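Local coordinates for protein prephenate dehydrogenase (Corynebacterium glutamicum ATCC 13032, PDB 3KTD) that probably oxidises prephenate by NAD(P)-dependent decarboxylating dehydrogenation on the route to tyrosine, at residues V172-R186 and L328-V340. Sequence-based numbering, arbitrary orientation.
Sequences VQMALAVGAEVVPSR and LIHAETLGARIEV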
loop_
_atom_site.group_PDB
_atom_site.type_symbol
_atom_site.label_atom_id
_atom_site.label_comp_id
_atom_site.label_asym_id
_atom_site.label_seq_id
_atom_site.Cartn_x
_atom_site.Cartn_y
_atom_site.Cartn_z
ATOM N N VAL A 172 10.055 -21.464 -20.517
ATOM C CA VAL A 172 9.204 -20.403 -21.023
ATOM C C VAL A 172 7.840 -20.972 -21.430
ATOM O O VAL A 172 6.790 -20.381 -21.139
ATOM C CB VAL A 172 9.868 -19.698 -22.202
ATOM C CG1 VAL A 172 8.952 -18.644 -22.775
ATOM C CG2 VAL A 172 11.163 -19.074 -21.752
ATOM N N GLN A 173 7.855 -22.127 -22.088
ATOM C CA GLN A 173 6.620 -22.793 -22.470
ATOM C C GLN A 173 5.795 -23.152 -21.253
ATOM O O GLN A 173 4.573 -23.069 -21.295
ATOM C CB GLN A 173 6.912 -24.056 -23.298
ATOM C CG GLN A 173 7.342 -23.749 -24.711
ATOM C CD GLN A 173 6.314 -22.920 -25.428
ATOM O OE1 GLN A 173 6.553 -21.757 -25.756
ATOM N NE2 GLN A 173 5.134 -23.488 -25.617
HETATM N N MSE A 174 6.475 -23.552 -20.179
HETATM C CA MSE A 174 5.832 -23.883 -18.910
HETATM C C MSE A 174 5.143 -22.640 -18.321
HETATM O O MSE A 174 3.939 -22.666 -18.030
HETATM C CB MSE A 174 6.864 -24.445 -17.921
HETATM C CG MSE A 174 6.267 -25.051 -16.663
HETATM SE SE MSE A 174 7.561 -25.426 -15.257
HETATM C CE MSE A 174 8.129 -23.616 -14.839
ATOM N N ALA A 175 5.901 -21.559 -18.154
ATOM C CA ALA A 175 5.357 -20.306 -17.623
ATOM C C ALA A 175 4.178 -19.813 -18.461
ATOM O O ALA A 175 3.193 -19.294 -17.918
ATOM C CB ALA A 175 6.436 -19.238 -17.563
ATOM N N LEU A 176 4.274 -19.972 -19.783
ATOM C CA LEU A 176 3.191 -19.548 -20.672
ATOM C C LEU A 176 1.994 -20.513 -20.576
ATOM O O LEU A 176 0.843 -20.079 -20.645
ATOM C CB LEU A 176 3.672 -19.420 -22.121
ATOM C CG LEU A 176 4.711 -18.345 -22.469
ATOM C CD1 LEU A 176 5.203 -18.581 -23.909
ATOM C CD2 LEU A 176 4.179 -16.927 -22.302
ATOM N N ALA A 177 2.270 -21.807 -20.389
ATOM C CA ALA A 177 1.219 -22.826 -20.239
ATOM C C ALA A 177 0.244 -22.555 -19.073
ATOM O O ALA A 177 -0.901 -23.037 -19.109
ATOM C CB ALA A 177 1.841 -24.210 -20.084
ATOM N N VAL A 178 0.689 -21.800 -18.057
ATOM C CA VAL A 178 -0.155 -21.453 -16.895
ATOM C C VAL A 178 -0.579 -19.956 -16.876
ATOM O O VAL A 178 -0.711 -19.328 -15.808
ATOM C CB VAL A 178 0.547 -21.853 -15.557
ATOM C CG1 VAL A 178 0.878 -23.334 -15.553
ATOM C CG2 VAL A 178 1.815 -21.026 -15.317
ATOM N N GLY A 179 -0.774 -19.398 -18.069
ATOM C CA GLY A 179 -1.245 -18.022 -18.242
ATOM C C GLY A 179 -0.328 -16.887 -17.821
ATOM O O GLY A 179 -0.783 -15.757 -17.666
ATOM N N ALA A 180 0.961 -17.149 -17.638
ATOM C CA ALA A 180 1.867 -16.083 -17.213
ATOM C C ALA A 180 2.349 -15.247 -18.382
ATOM O O ALA A 180 2.203 -15.616 -19.541
ATOM C CB ALA A 180 3.053 -16.645 -16.457
ATOM N N GLU A 181 2.902 -14.092 -18.049
ATOM C CA GLU A 181 3.524 -13.223 -19.019
ATOM C C GLU A 181 5.017 -13.354 -18.754
ATOM O O GLU A 181 5.498 -12.940 -17.700
ATOM C CB GLU A 181 3.042 -11.786 -18.835
ATOM C CG GLU A 181 1.517 -11.621 -18.964
ATOM C CD GLU A 181 1.061 -10.153 -18.972
ATOM O OE1 GLU A 181 1.882 -9.243 -18.695
ATOM O OE2 GLU A 181 -0.133 -9.915 -19.258
ATOM N N VAL A 182 5.743 -13.973 -19.686
ATOM C CA VAL A 182 7.164 -14.214 -19.474
ATOM C C VAL A 182 7.969 -12.985 -19.838
ATOM O O VAL A 182 7.947 -12.555 -20.973
ATOM C CB VAL A 182 7.691 -15.394 -20.293
ATOM C CG1 VAL A 182 9.175 -15.601 -19.998
ATOM C CG2 VAL A 182 6.891 -16.668 -19.995
ATOM N N VAL A 183 8.675 -12.431 -18.860
ATOM C CA VAL A 183 9.566 -11.297 -19.067
ATOM C C VAL A 183 10.985 -11.810 -18.907
ATOM O O VAL A 183 11.328 -12.345 -17.860
ATOM C CB VAL A 183 9.347 -10.204 -18.011
ATOM C CG1 VAL A 183 10.355 -9.089 -18.183
ATOM C CG2 VAL A 183 7.958 -9.671 -18.107
ATOM N N PRO A 184 11.820 -11.657 -19.935
ATOM C CA PRO A 184 13.178 -12.126 -19.787
ATOM C C PRO A 184 14.042 -11.079 -19.095
ATOM O O PRO A 184 13.860 -9.886 -19.327
ATOM C CB PRO A 184 13.622 -12.313 -21.227
ATOM C CG PRO A 184 12.909 -11.243 -21.956
ATOM C CD PRO A 184 11.602 -11.031 -21.246
ATOM N N SER A 185 14.968 -11.528 -18.249
ATOM C CA SER A 185 15.901 -10.616 -17.588
ATOM C C SER A 185 17.159 -11.331 -17.136
ATOM O O SER A 185 17.107 -12.476 -16.741
ATOM C CB SER A 185 15.236 -9.952 -16.373
ATOM O OG SER A 185 16.164 -9.162 -15.643
ATOM N N ARG A 186 18.296 -10.654 -17.193
ATOM C CA ARG A 186 19.509 -11.200 -16.593
ATOM C C ARG A 186 19.410 -10.961 -15.092
ATOM O O ARG A 186 18.508 -10.238 -14.624
ATOM C CB ARG A 186 20.760 -10.559 -17.184
ATOM C CG ARG A 186 21.019 -11.009 -18.606
ATOM C CD ARG A 186 21.992 -10.108 -19.338
ATOM N NE ARG A 186 21.507 -8.731 -19.435
ATOM C CZ ARG A 186 22.101 -7.769 -20.136
ATOM N NH1 ARG A 186 23.198 -8.019 -20.830
ATOM N NH2 ARG A 186 21.583 -6.553 -20.154
ATOM N N LEU A 328 16.160 -10.635 -26.539
ATOM C CA LEU A 328 16.011 -10.857 -25.098
ATOM C C LEU A 328 16.480 -9.642 -24.292
ATOM O O LEU A 328 15.847 -9.279 -23.303
ATOM C CB LEU A 328 16.772 -12.101 -24.659
ATOM C CG LEU A 328 16.140 -13.414 -25.109
ATOM C CD1 LEU A 328 17.102 -14.586 -24.954
ATOM C CD2 LEU A 328 14.851 -13.638 -24.318
ATOM N N ILE A 329 17.583 -9.022 -24.718
ATOM C CA ILE A 329 18.087 -7.792 -24.078
ATOM C C ILE A 329 17.127 -6.625 -24.358
ATOM O O ILE A 329 16.868 -5.789 -23.490
ATOM C CB ILE A 329 19.518 -7.416 -24.570
ATOM C CG1 ILE A 329 20.541 -8.459 -24.119
ATOM C CG2 ILE A 329 19.940 -6.069 -24.032
ATOM C CD1 ILE A 329 21.967 -8.094 -24.456
ATOM N N HIS A 330 16.604 -6.591 -25.580
ATOM C CA HIS A 330 15.652 -5.573 -25.993
ATOM C C HIS A 330 14.388 -5.697 -25.139
ATOM O O HIS A 330 13.806 -4.694 -24.743
ATOM C CB HIS A 330 15.362 -5.715 -27.499
ATOM C CG HIS A 330 14.638 -4.548 -28.106
ATOM N ND1 HIS A 330 13.835 -4.674 -29.223
ATOM C CD2 HIS A 330 14.591 -3.239 -27.757
ATOM C CE1 HIS A 330 13.332 -3.493 -29.538
ATOM N NE2 HIS A 330 13.770 -2.606 -28.660
ATOM N N ALA A 331 13.989 -6.926 -24.824
ATOM C CA ALA A 331 12.819 -7.162 -23.978
ATOM C C ALA A 331 13.097 -6.761 -22.531
ATOM O O ALA A 331 12.215 -6.238 -21.843
ATOM C CB ALA A 331 12.408 -8.614 -24.044
ATOM N N GLU A 332 14.324 -7.020 -22.083
ATOM C CA GLU A 332 14.759 -6.698 -20.726
ATOM C C GLU A 332 14.700 -5.190 -20.472
ATOM O O GLU A 332 14.162 -4.747 -19.459
ATOM C CB GLU A 332 16.188 -7.199 -20.512
ATOM C CG GLU A 332 16.751 -7.028 -19.101
ATOM C CD GLU A 332 18.273 -7.150 -19.071
ATOM O OE1 GLU A 332 18.958 -6.177 -19.450
ATOM O OE2 GLU A 332 18.791 -8.211 -18.665
ATOM N N THR A 333 15.265 -4.417 -21.397
ATOM C CA THR A 333 15.303 -2.963 -21.288
ATOM C C THR A 333 13.899 -2.363 -21.250
ATOM O O THR A 333 13.639 -1.380 -20.545
ATOM C CB THR A 333 16.038 -2.347 -22.494
ATOM O OG1 THR A 333 17.263 -3.055 -22.720
ATOM C CG2 THR A 333 16.313 -0.852 -22.259
ATOM N N LEU A 334 13.006 -2.969 -22.025
ATOM C CA LEU A 334 11.647 -2.488 -22.168
ATOM C C LEU A 334 10.671 -3.118 -21.173
ATOM O O LEU A 334 9.541 -2.651 -21.032
ATOM C CB LEU A 334 11.162 -2.753 -23.599
ATOM C CG LEU A 334 11.832 -1.968 -24.724
ATOM C CD1 LEU A 334 11.306 -2.445 -26.064
ATOM C CD2 LEU A 334 11.591 -0.473 -24.554
ATOM N N GLY A 335 11.093 -4.164 -20.477
ATOM C CA GLY A 335 10.177 -4.890 -19.596
ATOM C C GLY A 335 9.108 -5.586 -20.426
ATOM O O GLY A 335 7.996 -5.838 -19.959
ATOM N N ALA A 336 9.449 -5.893 -21.671
ATOM C CA ALA A 336 8.507 -6.532 -22.574
ATOM C C ALA A 336 8.302 -7.980 -22.164
ATOM O O ALA A 336 9.231 -8.634 -21.711
ATOM C CB ALA A 336 9.017 -6.466 -23.989
ATOM N N ARG A 337 7.067 -8.453 -22.277
ATOM C CA ARG A 337 6.779 -9.865 -22.105
ATOM C C ARG A 337 7.065 -10.484 -23.463
ATOM O O ARG A 337 7.129 -9.766 -24.455
ATOM C CB ARG A 337 5.326 -10.101 -21.682
ATOM C CG ARG A 337 4.281 -9.805 -22.753
ATOM C CD ARG A 337 2.847 -9.929 -22.231
ATOM N NE ARG A 337 1.905 -9.837 -23.345
ATOM C CZ ARG A 337 1.576 -10.844 -24.159
ATOM N NH1 ARG A 337 2.083 -12.065 -23.987
ATOM N NH2 ARG A 337 0.723 -10.632 -25.156
ATOM N N ILE A 338 7.248 -11.799 -23.518
ATOM C CA ILE A 338 7.567 -12.461 -24.784
ATOM C C ILE A 338 6.672 -13.652 -25.103
ATOM O O ILE A 338 6.100 -14.275 -24.215
ATOM C CB ILE A 338 9.044 -12.931 -24.826
ATOM C CG1 ILE A 338 9.278 -14.114 -23.882
ATOM C CG2 ILE A 338 9.982 -11.781 -24.473
ATOM C CD1 ILE A 338 10.699 -14.616 -23.899
ATOM N N GLU A 339 6.567 -13.944 -26.392
ATOM C CA GLU A 339 5.836 -15.096 -26.904
ATOM C C GLU A 339 6.746 -15.737 -27.944
ATOM O O GLU A 339 7.151 -15.071 -28.891
ATOM C CB GLU A 339 4.507 -14.655 -27.538
ATOM C CG GLU A 339 3.365 -14.336 -26.530
ATOM C CD GLU A 339 2.650 -15.587 -25.961
ATOM O OE1 GLU A 339 2.740 -16.684 -26.568
ATOM O OE2 GLU A 339 1.984 -15.467 -24.905
ATOM N N VAL A 340 7.077 -17.016 -27.775
ATOM C CA VAL A 340 8.041 -17.671 -28.670
ATOM C C VAL A 340 7.377 -18.495 -29.779
ATOM O O VAL A 340 6.622 -19.425 -29.506
ATOM C CB VAL A 340 9.035 -18.548 -27.876
ATOM C CG1 VAL A 340 9.594 -17.756 -26.699
ATOM C CG2 VAL A 340 8.376 -19.816 -27.376
#
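The edge strand, within this chain, of the Rossmann-type sheet that probably binds NAD(P), 181-184, is crossed by strand 337-340 and packed by helix 328-334, and where it runs out R186 is clasped by E332 of that helix. The grip is side-on and double: R186 NE reaches E332 OE2 at 2.9 Å and NH2 reaches OE1 at 2.7 Å, both on the syn side of a carboxylate whose plane is turned 33° from the guanidinium. The outer, anti lone pair of OE2 takes a third bond, from the backbone N of R186, with an N-H...O angle of 166°. R186 stands at the N-cap of helix 187-214, so one carboxylate holds both backbone and side chain at the start of that helix. A bend at chi3 brings the guanidinium back to E332, while I329 CG1 covers one face toward its rim.

P184 wedges its ring between helix and strand: CB meets L328 CD2, CG lies 3.4 Å from A331 CB, and CD faces I338 CG2 at 3.7 Å. Strand 181-184 pairs with 146-149 in the Rossmann-type sheet, whereas 337-340 pairs with 314-317 in a separate two-stranded sheet. The two strands cross at 105°, and where they cross I338 N gives a bent hydrogen bond to V182 O (2.7 Å). Between helix and strand, G335 ends 328-334 in a Schellman motif; its O bonds S221 OG of the second subunit.

Farther along, the methylenes of R337 lie against E181, whose carboxylate is bridged to R312. L176 CD2 packs beside the carboxylate of E339, whose OE2 is bridged to R337 NH1, and V172 CG1 meets V340 CG1, bringing helix 162-177 against the C-terminal strand.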